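Local coordinates for uncharacterized protein (Staphylococcus aureus subsp. aureus Mu50, PDB 4QXZ) that is of unknown function but folds into a beta-barrel core resembling type VI secretion system proteins, joined to a two-helix pair, at residues 59-73 / 102-116. Numbering follows the deposited sequence.
Sequences LLEIVISNEHYETFK and VKSIKNFKTTMSIVF
Phe72, on the first helical turns after strand 59-65, presses its ring onto Ile114 of strand 111-116. The CD1 methyl of Ile114 sits over one face, 3.8 Å from the ring centroid, as a CH-pi contact; Val102 CG2 lies at the ring edge, and Phe72 CE2 meets the edge of the Phe116 ring, 3.8 Å from its CZ. That edge also receives Ile62, whose CD1 is 3.6 Å from Phe116 CE1. Beneath this apolar cluster the two strands pair antiparallel, with Leu60, Ile62 and Ile64 in hydrogen-bonded pairs opposite Phe116, Ile114 and Met112; the bond from Met112 N to Ile64 O measures 2.6 Å. Met112 places CG between its backbone N and carbonyl carbon (chi1 59°), beside Ile64, and its bend at chi3 carries CE to 3.5 Å from Tyr69 CA, under the start of the helix. On the opposite face Glu61, Val63 and Val115 are partly exposed and touch in fewer places, although Ser113 is buried: Glu61 runs extended past Val115, its CG 3.9 Å from Val115 CG2, and Val63 leans on Thr111. Toward the hairpin turn of residues 108-110 the pairing ends with Asn66 N bonding to Thr110 O from above the carbonyl plane. In the barrel, strand 57-65 lies between strands 45-51 and 111-121, while helix 69-77 packs across Met112, Ile114, Ile105 and Val102, and Tyr41 and Ile31 also meet Phe72.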
# COMPACT_ATOMS: atom_id res chain seq x y z
N LEU A 59 -8.88 3.72 6.58
CA LEU A 59 -7.95 4.46 7.42
C LEU A 59 -6.85 4.99 6.54
O LEU A 59 -6.21 4.22 5.83
CB LEU A 59 -7.36 3.55 8.49
CG LEU A 59 -6.97 4.20 9.82
CD1 LEU A 59 -8.13 4.97 10.46
CD2 LEU A 59 -6.46 3.13 10.77
N LEU A 60 -6.66 6.31 6.55
CA LEU A 60 -5.63 6.95 5.73
C LEU A 60 -4.59 7.49 6.67
O LEU A 60 -4.92 8.21 7.62
CB LEU A 60 -6.21 8.10 4.89
CG LEU A 60 -5.22 9.05 4.16
CD1 LEU A 60 -4.50 8.33 3.05
CD2 LEU A 60 -5.90 10.31 3.62
N GLU A 61 -3.33 7.12 6.44
CA GLU A 61 -2.20 7.68 7.18
C GLU A 61 -1.26 8.35 6.19
O GLU A 61 -0.83 7.72 5.22
CB GLU A 61 -1.45 6.60 7.96
CG GLU A 61 -0.47 7.18 8.99
CD GLU A 61 0.16 6.14 9.93
OE1 GLU A 61 -0.54 5.21 10.37
OE2 GLU A 61 1.38 6.26 10.24
N ILE A 62 -0.96 9.62 6.43
CA ILE A 62 -0.05 10.37 5.57
C ILE A 62 1.00 11.08 6.40
O ILE A 62 0.77 11.37 7.58
CB ILE A 62 -0.77 11.43 4.71
CG1 ILE A 62 -1.55 12.42 5.59
CG2 ILE A 62 -1.70 10.78 3.72
CD1 ILE A 62 -2.20 13.54 4.83
N VAL A 63 2.12 11.37 5.77
CA VAL A 63 3.15 12.21 6.37
C VAL A 63 3.34 13.45 5.52
O VAL A 63 3.57 13.34 4.32
CB VAL A 63 4.48 11.46 6.51
CG1 VAL A 63 5.55 12.35 7.14
CG2 VAL A 63 4.28 10.18 7.33
N ILE A 64 3.22 14.62 6.13
CA ILE A 64 3.39 15.88 5.43
C ILE A 64 4.19 16.85 6.28
O ILE A 64 4.49 16.57 7.43
CB ILE A 64 2.03 16.51 5.06
CG1 ILE A 64 1.15 16.71 6.30
CG2 ILE A 64 1.32 15.67 4.01
CD1 ILE A 64 -0.08 17.57 6.05
N SER A 65 4.52 17.99 5.69
CA SER A 65 5.23 19.05 6.37
C SER A 65 4.46 19.59 7.58
O SER A 65 3.26 19.75 7.51
CB SER A 65 5.50 20.19 5.39
OG SER A 65 5.82 21.37 6.08
N ASN A 66 5.21 19.99 8.60
CA ASN A 66 4.73 20.62 9.84
C ASN A 66 4.02 21.90 9.59
O ASN A 66 3.26 22.36 10.39
CB ASN A 66 5.89 21.06 10.70
CG ASN A 66 5.49 21.44 12.07
OD1 ASN A 66 4.54 20.91 12.60
ND2 ASN A 66 6.20 22.34 12.67
N GLU A 67 4.37 22.52 8.49
CA GLU A 67 3.79 23.78 8.07
C GLU A 67 2.27 23.83 8.29
O GLU A 67 1.73 24.87 8.65
CB GLU A 67 4.13 23.99 6.59
CG GLU A 67 3.62 25.29 5.99
CD GLU A 67 4.34 25.65 4.71
OE1 GLU A 67 3.67 26.15 3.78
OE2 GLU A 67 5.57 25.43 4.63
N HIS A 68 1.61 22.69 8.12
CA HIS A 68 0.15 22.61 8.13
C HIS A 68 -0.40 22.08 9.48
O HIS A 68 -1.54 21.61 9.58
CB HIS A 68 -0.31 21.75 6.93
CG HIS A 68 0.41 22.05 5.65
ND1 HIS A 68 1.47 21.29 5.19
CD2 HIS A 68 0.24 23.03 4.73
CE1 HIS A 68 1.91 21.78 4.05
NE2 HIS A 68 1.18 22.84 3.74
N TYR A 69 0.42 22.17 10.53
CA TYR A 69 0.01 21.65 11.81
C TYR A 69 -1.24 22.33 12.36
O TYR A 69 -2.09 21.66 12.93
CB TYR A 69 1.15 21.75 12.82
CG TYR A 69 0.73 21.25 14.17
CD1 TYR A 69 0.71 19.89 14.45
CD2 TYR A 69 0.28 22.14 15.16
CE1 TYR A 69 0.30 19.42 15.69
CE2 TYR A 69 -0.13 21.67 16.40
CZ TYR A 69 -0.12 20.31 16.66
OH TYR A 69 -0.54 19.82 17.87
N GLU A 70 -1.37 23.65 12.19
CA GLU A 70 -2.51 24.38 12.79
C GLU A 70 -3.81 24.05 12.08
O GLU A 70 -4.84 23.80 12.72
CB GLU A 70 -2.32 25.90 12.78
CG GLU A 70 -0.92 26.41 13.10
CD GLU A 70 -0.36 25.88 14.41
OE1 GLU A 70 -1.14 25.78 15.38
OE2 GLU A 70 0.86 25.57 14.45
N THR A 71 -3.77 24.05 10.75
CA THR A 71 -4.96 23.73 9.96
C THR A 71 -5.54 22.40 10.47
O THR A 71 -6.70 22.34 10.87
CB THR A 71 -4.65 23.69 8.43
OG1 THR A 71 -4.18 24.97 7.99
CG2 THR A 71 -5.88 23.36 7.61
N PHE A 72 -4.70 21.36 10.53
CA PHE A 72 -5.18 20.02 10.87
C PHE A 72 -5.53 19.84 12.33
O PHE A 72 -6.40 19.03 12.67
CB PHE A 72 -4.20 18.96 10.39
CG PHE A 72 -4.22 18.77 8.90
CD1 PHE A 72 -3.37 19.47 8.08
CD2 PHE A 72 -5.16 17.93 8.32
CE1 PHE A 72 -3.40 19.32 6.71
CE2 PHE A 72 -5.21 17.77 6.95
CZ PHE A 72 -4.33 18.47 6.14
N LYS A 73 -4.85 20.61 13.19
CA LYS A 73 -5.17 20.63 14.61
C LYS A 73 -6.56 21.22 14.78
O LYS A 73 -7.37 20.68 15.52
CB LYS A 73 -4.13 21.44 15.40
CG LYS A 73 -4.24 21.33 16.92
CD LYS A 73 -3.98 19.91 17.40
CE LYS A 73 -3.98 19.78 18.92
NZ LYS A 73 -5.33 20.07 19.48
N VAL A 102 -10.25 14.03 11.00
CA VAL A 102 -8.93 13.77 11.57
C VAL A 102 -9.06 13.02 12.90
O VAL A 102 -9.75 13.48 13.82
CB VAL A 102 -8.12 15.06 11.79
CG1 VAL A 102 -6.72 14.72 12.28
CG2 VAL A 102 -8.07 15.87 10.50
N LYS A 103 -8.39 11.87 12.99
CA LYS A 103 -8.47 10.99 14.15
C LYS A 103 -7.30 11.20 15.12
O LYS A 103 -7.49 11.18 16.33
CB LYS A 103 -8.47 9.56 13.67
CG LYS A 103 -8.81 8.54 14.72
CD LYS A 103 -8.59 7.14 14.15
CE LYS A 103 -9.75 6.22 14.50
NZ LYS A 103 -9.85 5.97 15.96
N SER A 104 -6.09 11.37 14.57
CA SER A 104 -4.90 11.61 15.39
C SER A 104 -3.82 12.35 14.61
O SER A 104 -3.74 12.24 13.38
CB SER A 104 -4.36 10.30 15.97
OG SER A 104 -3.69 9.51 15.00
N ILE A 105 -3.01 13.12 15.33
CA ILE A 105 -1.89 13.87 14.74
C ILE A 105 -0.64 13.62 15.57
O ILE A 105 -0.69 13.61 16.81
CB ILE A 105 -2.15 15.39 14.73
CG1 ILE A 105 -3.50 15.70 14.08
CG2 ILE A 105 -1.05 16.13 13.99
CD1 ILE A 105 -3.92 17.15 14.18
N LYS A 106 0.47 13.42 14.89
CA LYS A 106 1.76 13.35 15.52
C LYS A 106 2.68 14.39 14.89
O LYS A 106 2.97 14.31 13.70
CB LYS A 106 2.35 11.98 15.29
CG LYS A 106 1.80 10.91 16.19
CD LYS A 106 2.86 9.83 16.38
CE LYS A 106 2.60 8.99 17.61
NZ LYS A 106 1.55 7.97 17.35
N ASN A 107 3.17 15.34 15.66
CA ASN A 107 4.08 16.33 15.14
C ASN A 107 5.53 15.95 15.33
O ASN A 107 5.92 15.50 16.37
CB ASN A 107 3.84 17.67 15.79
CG ASN A 107 4.58 18.78 15.11
OD1 ASN A 107 5.39 18.54 14.25
ND2 ASN A 107 4.31 20.00 15.51
N PHE A 108 6.34 16.14 14.31
CA PHE A 108 7.73 15.78 14.38
C PHE A 108 8.57 17.02 14.15
O PHE A 108 8.08 18.10 14.28
CB PHE A 108 8.02 14.71 13.38
CG PHE A 108 7.21 13.49 13.59
CD1 PHE A 108 7.30 12.82 14.75
CD2 PHE A 108 6.36 13.04 12.63
CE1 PHE A 108 6.57 11.68 14.97
CE2 PHE A 108 5.61 11.91 12.83
CZ PHE A 108 5.72 11.23 14.01
N LYS A 109 9.85 16.86 13.89
CA LYS A 109 10.69 18.04 13.67
C LYS A 109 10.32 18.88 12.46
O LYS A 109 10.06 20.05 12.61
CB LYS A 109 12.17 17.58 13.53
CG LYS A 109 12.87 16.98 14.75
CD LYS A 109 14.31 16.54 14.51
CE LYS A 109 14.94 15.98 15.79
NZ LYS A 109 16.35 15.51 15.61
N THR A 110 10.20 18.29 11.29
CA THR A 110 9.76 19.03 10.11
C THR A 110 8.48 18.51 9.49
O THR A 110 8.01 19.06 8.53
CB THR A 110 10.81 19.03 9.00
OG1 THR A 110 11.09 17.69 8.62
CG2 THR A 110 12.07 19.66 9.45
N THR A 111 7.95 17.44 10.03
CA THR A 111 6.89 16.73 9.40
C THR A 111 5.87 16.40 10.42
O THR A 111 6.11 16.55 11.57
CB THR A 111 7.36 15.44 8.75
OG1 THR A 111 8.01 14.64 9.73
CG2 THR A 111 8.30 15.75 7.69
N MET A 112 4.69 16.03 9.97
CA MET A 112 3.65 15.52 10.82
C MET A 112 3.03 14.29 10.21
O MET A 112 3.02 14.12 9.03
CB MET A 112 2.60 16.59 11.10
CG MET A 112 1.91 17.18 9.90
SD MET A 112 1.13 18.72 10.17
CE MET A 112 -0.18 18.21 11.12
N SER A 113 2.52 13.43 11.05
CA SER A 113 1.80 12.23 10.64
C SER A 113 0.32 12.32 11.05
O SER A 113 -0.01 12.53 12.23
CB SER A 113 2.45 11.00 11.26
OG SER A 113 1.49 9.98 11.39
N ILE A 114 -0.57 12.15 10.08
CA ILE A 114 -1.99 12.33 10.33
C ILE A 114 -2.76 11.11 9.88
O ILE A 114 -2.64 10.69 8.72
CB ILE A 114 -2.56 13.54 9.57
CG1 ILE A 114 -1.66 14.76 9.77
CG2 ILE A 114 -3.97 13.84 10.04
CD1 ILE A 114 -1.97 15.88 8.81
N VAL A 115 -3.56 10.56 10.80
CA VAL A 115 -4.48 9.47 10.52
C VAL A 115 -5.88 10.05 10.35
O VAL A 115 -6.32 10.85 11.17
CB VAL A 115 -4.46 8.46 11.69
CG1 VAL A 115 -5.55 7.39 11.54
CG2 VAL A 115 -3.09 7.80 11.81
N PHE A 116 -6.58 9.67 9.28
CA PHE A 116 -7.98 10.09 9.06
C PHE A 116 -8.90 8.90 9.11
O PHE A 116 -8.53 7.84 8.65
CB PHE A 116 -8.18 10.70 7.67
CG PHE A 116 -7.27 11.85 7.37
CD1 PHE A 116 -5.96 11.63 7.04
CD2 PHE A 116 -7.74 13.14 7.40
CE1 PHE A 116 -5.12 12.68 6.76
CE2 PHE A 116 -6.93 14.20 7.13
CZ PHE A 116 -5.61 13.98 6.81